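Local coordinates for D-isomer specific 2-hydroxyacid dehydrogenase family protein (Desulfovibrio vulgaris, PDB 5TX7), which catalyses the NAD-dependent interconversion of D-2-hydroxyacids and 2-keto acids, at the interface of chains A and B. Coordinates in Å, arbitrary orientation; residue numbers count along the deposited sequence, not the author numbering. Chains: chain A/B, D-isomer specific 2-hydroxyacid dehydrogenase family protein.

Contacts 1 and 2 are neighbouring parts of one two-fold symmetric interface, and the centres of their C-alpha atoms lie about 8 Å apart. In both, the loop of chain B that follows helix 129-132 is held by chain A, and both include A:Thr11 and B:Cys137. Contact 1 fixes the start of that loop through charge, whereas contact 2 packs its two tryptophans beside the family's catalytic histidine, A:His286. Polar anchoring and aromatic burial are thus combined along one short segment. By symmetry the arrangement occurs twice, which suggests that each subunit contributes to the surroundings of the other's active site.

Contact 1: the interface of chains A and B. Residues chain A 10-11, 32-33; chain B 134-135, 137.
Two loops of chain A, one after strand 3-6 with A:Tyr10 and A:Thr11 and one after strand 27-30 with A:Pro32 and A:Arg33, meet the chain B loop that follows helix 129-132. The core is a salt bridge between A:Arg33 and B:Asp135, made side-on with two nitrogens. A:Arg33 NE donates to the carboxylate oxygen B:Asp135 OD1 at 2.7 Å, meeting it from above the carboxylate plane. A:Arg33 NH2 donates to B:Asp135 OD2 at 2.9 Å, on the syn side of that oxygen. Both bonds are fairly straight and both acceptors lie close to the guanidinium plane, but the two flat groups are turned 40° apart and the pair is twisted. A bend in the arginine chain (chi3 63°) swings NE toward the acid, and chi4 (79°) turns the head so that NH2 follows. Arginine suits the place because its rigid planar head offers two parallel N-H groups and still presents a flat face. Over the rim of that face lies CG of B:Pro134, 3.9 Å from A:Arg33 CZ. A:Tyr10 brings CE2 to the guanidinium edge and CD2 to 3.4 Å from B:Asp135 OD2, an aromatic wall beside the ion pair. Water 1 lies 2.9 Å from B:Asp135 OD1 and also bonds the backbone O of A:Pro32; its link to A:Thr11 N is weak. Nearby, the A:Thr11 methyl CG2 touches B:Cys137 SG at 3.8 Å and slides past the CB of B:Asp135, an apolar border to the charged centre. With its acid gripped, the B loop is anchored on chain A, which would steady the dimer and the tryptophans that follow in the loop.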
loop_
_atom_site.group_PDB
_atom_site.type_symbol
_atom_site.label_atom_id
_atom_site.label_comp_id
_atom_site.label_asym_id
_atom_site.label_seq_id
_atom_site.Cartn_x
_atom_site.Cartn_y
_atom_site.Cartn_z
ATOM N N TYR A 10 -15.189 3.238 -22.682
ATOM C CA TYR A 10 -15.397 2.254 -21.622
ATOM C C TYR A 10 -14.344 2.355 -20.512
ATOM O O TYR A 10 -14.708 2.444 -19.349
ATOM C CB TYR A 10 -15.447 0.836 -22.181
ATOM C CG TYR A 10 -15.773 -0.198 -21.131
ATOM C CD1 TYR A 10 -17.040 -0.250 -20.536
ATOM C CD2 TYR A 10 -14.818 -1.096 -20.700
ATOM C CE1 TYR A 10 -17.336 -1.199 -19.564
ATOM C CE2 TYR A 10 -15.100 -2.042 -19.739
ATOM C CZ TYR A 10 -16.356 -2.101 -19.163
ATOM O OH TYR A 10 -16.615 -3.074 -18.200
ATOM N N THR A 11 -13.064 2.359 -20.874
ATOM C CA THR A 11 -11.972 2.487 -19.897
ATOM C C THR A 11 -12.031 3.798 -19.075
ATOM O O THR A 11 -11.723 3.781 -17.886
ATOM C CB THR A 11 -10.563 2.362 -20.542
ATOM O OG1 THR A 11 -10.410 3.324 -21.583
ATOM C CG2 THR A 11 -10.338 0.958 -21.142
ATOM N N PRO A 32 -18.027 1.957 -26.539
ATOM C CA PRO A 32 -17.127 1.452 -25.518
ATOM C C PRO A 32 -15.711 1.259 -26.032
ATOM O O PRO A 32 -14.750 1.488 -25.301
ATOM C CB PRO A 32 -17.774 0.128 -25.083
ATOM C CG PRO A 32 -18.680 -0.261 -26.159
ATOM C CD PRO A 32 -19.090 0.996 -26.881
ATOM N N ARG A 33 -15.612 0.813 -27.274
ATOM C CA ARG A 33 -14.356 0.763 -28.023
ATOM C C ARG A 33 -14.690 0.764 -29.507
ATOM O O ARG A 33 -15.852 0.516 -29.889
ATOM C CB ARG A 33 -13.560 -0.487 -27.666
ATOM C CG ARG A 33 -14.280 -1.782 -27.927
ATOM C CD ARG A 33 -13.689 -2.944 -27.121
ATOM N NE ARG A 33 -13.804 -2.779 -25.668
ATOM C CZ ARG A 33 -14.899 -3.000 -24.932
ATOM N NH1 ARG A 33 -16.051 -3.371 -25.487
ATOM N NH2 ARG A 33 -14.858 -2.810 -23.606
ATOM N N PRO B 134 -10.988 -7.165 -24.063
ATOM C CA PRO B 134 -11.278 -6.411 -25.287
ATOM C C PRO B 134 -10.619 -5.021 -25.327
ATOM O O PRO B 134 -10.637 -4.387 -26.379
ATOM C CB PRO B 134 -12.816 -6.292 -25.266
ATOM C CG PRO B 134 -13.173 -6.305 -23.807
ATOM C CD PRO B 134 -12.142 -7.172 -23.130
ATOM N N ASP B 135 -10.061 -4.553 -24.208
ATOM C CA ASP B 135 -9.344 -3.268 -24.140
ATOM C C ASP B 135 -7.858 -3.433 -23.814
ATOM O O ASP B 135 -7.462 -4.395 -23.166
ATOM C CB ASP B 135 -9.967 -2.369 -23.071
ATOM C CG ASP B 135 -11.413 -2.086 -23.316
ATOM O OD1 ASP B 135 -11.764 -1.501 -24.369
ATOM O OD2 ASP B 135 -12.221 -2.462 -22.459
ATOM N N CYS B 137 -6.160 -2.162 -21.538
ATOM C CA CYS B 137 -6.003 -2.409 -20.116
ATOM C C CYS B 137 -7.286 -3.013 -19.571
ATOM O O CYS B 137 -8.281 -3.114 -20.284
ATOM C CB CYS B 137 -5.719 -1.100 -19.390
ATOM S SG CYS B 137 -7.070 0.071 -19.522
HETATM O O HOH W 1 -12.298 1.344 -24.063
#

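Contact 2: the interface of chains A and B. Residues chain A 11, 14, 52, 285-286, 289-290, 295; chain B 136-137, 139.
Water 2 is shared across the interface by the A:Thr11 hydroxyl OG1, at 2.8 Å, and the indole NE1 of B:Trp136, also at 2.8 Å. The water lies in the indole plane, gives the indole N-H a partner and links it to the threonine hydroxyl. The far end of the same indole is apolar: B:Trp136 CH2 meets A:Trp289 CZ2 at 3.4 Å, the two side chains reaching tip to tip. CZ3 of B:Trp136 sits over the centre of the A:His286 imidazole, edge-to-face with planes 83° apart, and A:Asn52 brings ND2 steeply to CZ2 of B:Trp136. A:Trp289 NE1 in turn donates to A:His286 O at 2.9 Å, a bent bond (136° at H) that would limit the indole's rotation. B:Trp139 inserts farther along. Its CZ3 touches the methyl CB of A:Ala290 at 3.6 Å; that same methyl covers the centre of the A:Trp289 ring, a place where a small residue fits between two indoles. B:Trp139 CZ2 lies above the rim of the A:Arg295 guanidinium, with planes 30° apart; A:Arg295 NE donates to A:Ala290 O at 2.9 Å, which steadies that head. Thus the B loop packs against the A:Thr11 loop, the loop after strand 281-283 that bears the catalytic histidine, and the start of helix 292-310.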
loop_
_atom_site.group_PDB
_atom_site.type_symbol
_atom_site.label_atom_id
_atom_site.label_comp_id
_atom_site.label_asym_id
_atom_site.label_seq_id
_atom_site.Cartn_x
_atom_site.Cartn_y
_atom_site.Cartn_z
ATOM N N THR A 11 -13.064 2.359 -20.874
ATOM C CA THR A 11 -11.972 2.487 -19.897
ATOM C C THR A 11 -12.031 3.798 -19.075
ATOM O O THR A 11 -11.723 3.781 -17.886
ATOM C CB THR A 11 -10.563 2.362 -20.542
ATOM O OG1 THR A 11 -10.410 3.324 -21.583
ATOM C CG2 THR A 11 -10.338 0.958 -21.142
ATOM N N PRO A 14 -16.504 2.954 -17.061
ATOM C CA PRO A 14 -17.161 1.649 -17.143
ATOM C C PRO A 14 -18.338 1.573 -16.161
ATOM O O PRO A 14 -18.497 0.580 -15.429
ATOM C CB PRO A 14 -16.032 0.696 -16.760
ATOM C CG PRO A 14 -15.282 1.482 -15.712
ATOM C CD PRO A 14 -15.313 2.896 -16.191
ATOM N N ASN A 52 -9.142 7.871 -26.449
ATOM C CA ASN A 52 -8.103 7.523 -25.500
ATOM C C ASN A 52 -6.966 6.886 -26.300
ATOM O O ASN A 52 -5.907 7.472 -26.441
ATOM C CB ASN A 52 -8.660 6.593 -24.405
ATOM C CG ASN A 52 -7.737 6.467 -23.208
ATOM O OD1 ASN A 52 -6.528 6.644 -23.315
ATOM N ND2 ASN A 52 -8.321 6.164 -22.051
ATOM N N PRO A 285 -2.076 -4.697 -15.240
ATOM C CA PRO A 285 -2.352 -4.456 -16.653
ATOM C C PRO A 285 -2.576 -2.980 -17.026
ATOM O O PRO A 285 -3.687 -2.596 -17.403
ATOM C CB PRO A 285 -3.619 -5.289 -16.880
ATOM C CG PRO A 285 -4.334 -5.154 -15.596
ATOM C CD PRO A 285 -3.261 -5.260 -14.564
ATOM N N HIS A 286 -1.527 -2.161 -16.915
ATOM C CA HIS A 286 -1.557 -0.768 -17.332
ATOM C C HIS A 286 -2.756 -0.012 -16.763
ATOM O O HIS A 286 -3.520 0.604 -17.498
ATOM C CB HIS A 286 -1.517 -0.700 -18.857
ATOM C CG HIS A 286 -1.021 0.600 -19.395
ATOM N ND1 HIS A 286 -0.608 0.747 -20.704
ATOM C CD2 HIS A 286 -0.879 1.815 -18.812
ATOM C CE1 HIS A 286 -0.244 2.003 -20.907
ATOM N NE2 HIS A 286 -0.382 2.667 -19.771
ATOM N N TRP A 289 -2.876 4.636 -13.807
ATOM C CA TRP A 289 -3.626 5.882 -14.101
ATOM C C TRP A 289 -5.093 5.901 -13.717
ATOM O O TRP A 289 -5.736 6.957 -13.799
ATOM C CB TRP A 289 -3.585 6.150 -15.619
ATOM C CG TRP A 289 -4.340 5.087 -16.405
ATOM C CD1 TRP A 289 -3.875 3.855 -16.772
ATOM C CD2 TRP A 289 -5.703 5.151 -16.863
ATOM N NE1 TRP A 289 -4.857 3.159 -17.436
ATOM C CE2 TRP A 289 -5.988 3.926 -17.502
ATOM C CE3 TRP A 289 -6.706 6.131 -16.802
ATOM C CZ2 TRP A 289 -7.225 3.653 -18.093
ATOM C CZ3 TRP A 289 -7.948 5.855 -17.375
ATOM C CH2 TRP A 289 -8.201 4.619 -18.010
ATOM N N ALA A 290 -5.642 4.751 -13.347
ATOM C CA ALA A 290 -7.079 4.486 -13.509
ATOM C C ALA A 290 -7.937 4.511 -12.255
ATOM O O ALA A 290 -8.998 3.874 -12.239
ATOM C CB ALA A 290 -7.245 3.157 -14.207
ATOM N N ARG A 295 -10.081 9.323 -13.139
ATOM C CA ARG A 295 -10.981 9.272 -14.274
ATOM C C ARG A 295 -12.067 10.359 -14.185
ATOM O O ARG A 295 -12.415 10.982 -15.175
ATOM C CB ARG A 295 -11.552 7.852 -14.432
ATOM C CG ARG A 295 -10.469 6.876 -14.898
ATOM C CD ARG A 295 -10.893 5.425 -15.067
ATOM N NE ARG A 295 -11.281 4.764 -13.827
ATOM C CZ ARG A 295 -12.533 4.563 -13.393
ATOM N NH1 ARG A 295 -13.596 5.000 -14.057
ATOM N NH2 ARG A 295 -12.729 3.906 -12.246
ATOM N N TRP B 136 -7.059 -2.468 -24.266
ATOM C CA TRP B 136 -5.616 -2.294 -23.916
ATOM C C TRP B 136 -5.227 -2.435 -22.425
ATOM O O TRP B 136 -4.089 -2.759 -22.095
ATOM C CB TRP B 136 -5.110 -0.931 -24.449
ATOM C CG TRP B 136 -5.848 0.278 -23.889
ATOM C CD1 TRP B 136 -7.040 0.783 -24.328
ATOM C CD2 TRP B 136 -5.432 1.122 -22.813
ATOM N NE1 TRP B 136 -7.407 1.860 -23.575
ATOM C CE2 TRP B 136 -6.436 2.108 -22.646
ATOM C CE3 TRP B 136 -4.308 1.152 -21.978
ATOM C CZ2 TRP B 136 -6.352 3.125 -21.682
ATOM C CZ3 TRP B 136 -4.224 2.179 -21.000
ATOM C CH2 TRP B 136 -5.244 3.143 -20.867
ATOM N N CYS B 137 -6.160 -2.162 -21.538
ATOM C CA CYS B 137 -6.003 -2.409 -20.116
ATOM C C CYS B 137 -7.286 -3.013 -19.571
ATOM O O CYS B 137 -8.281 -3.114 -20.284
ATOM C CB CYS B 137 -5.719 -1.100 -19.390
ATOM S SG CYS B 137 -7.070 0.071 -19.522
ATOM N N TRP B 139 -9.393 -3.978 -15.382
ATOM C CA TRP B 139 -9.406 -4.148 -13.955
ATOM C C TRP B 139 -10.670 -4.921 -13.549
ATOM O O TRP B 139 -11.771 -4.603 -14.004
ATOM C CB TRP B 139 -9.257 -2.819 -13.190
ATOM C CG TRP B 139 -10.251 -1.728 -13.508
ATOM C CD1 TRP B 139 -11.491 -1.531 -12.945
ATOM C CD2 TRP B 139 -10.067 -0.668 -14.450
ATOM N NE1 TRP B 139 -12.094 -0.415 -13.504
ATOM C CE2 TRP B 139 -11.236 0.137 -14.418
ATOM C CE3 TRP B 139 -9.028 -0.317 -15.313
ATOM C CZ2 TRP B 139 -11.384 1.270 -15.211
ATOM C CZ3 TRP B 139 -9.183 0.813 -16.118
ATOM C CH2 TRP B 139 -10.351 1.591 -16.057
HETATM O O HOH W 2 -10.012 2.626 -24.216
#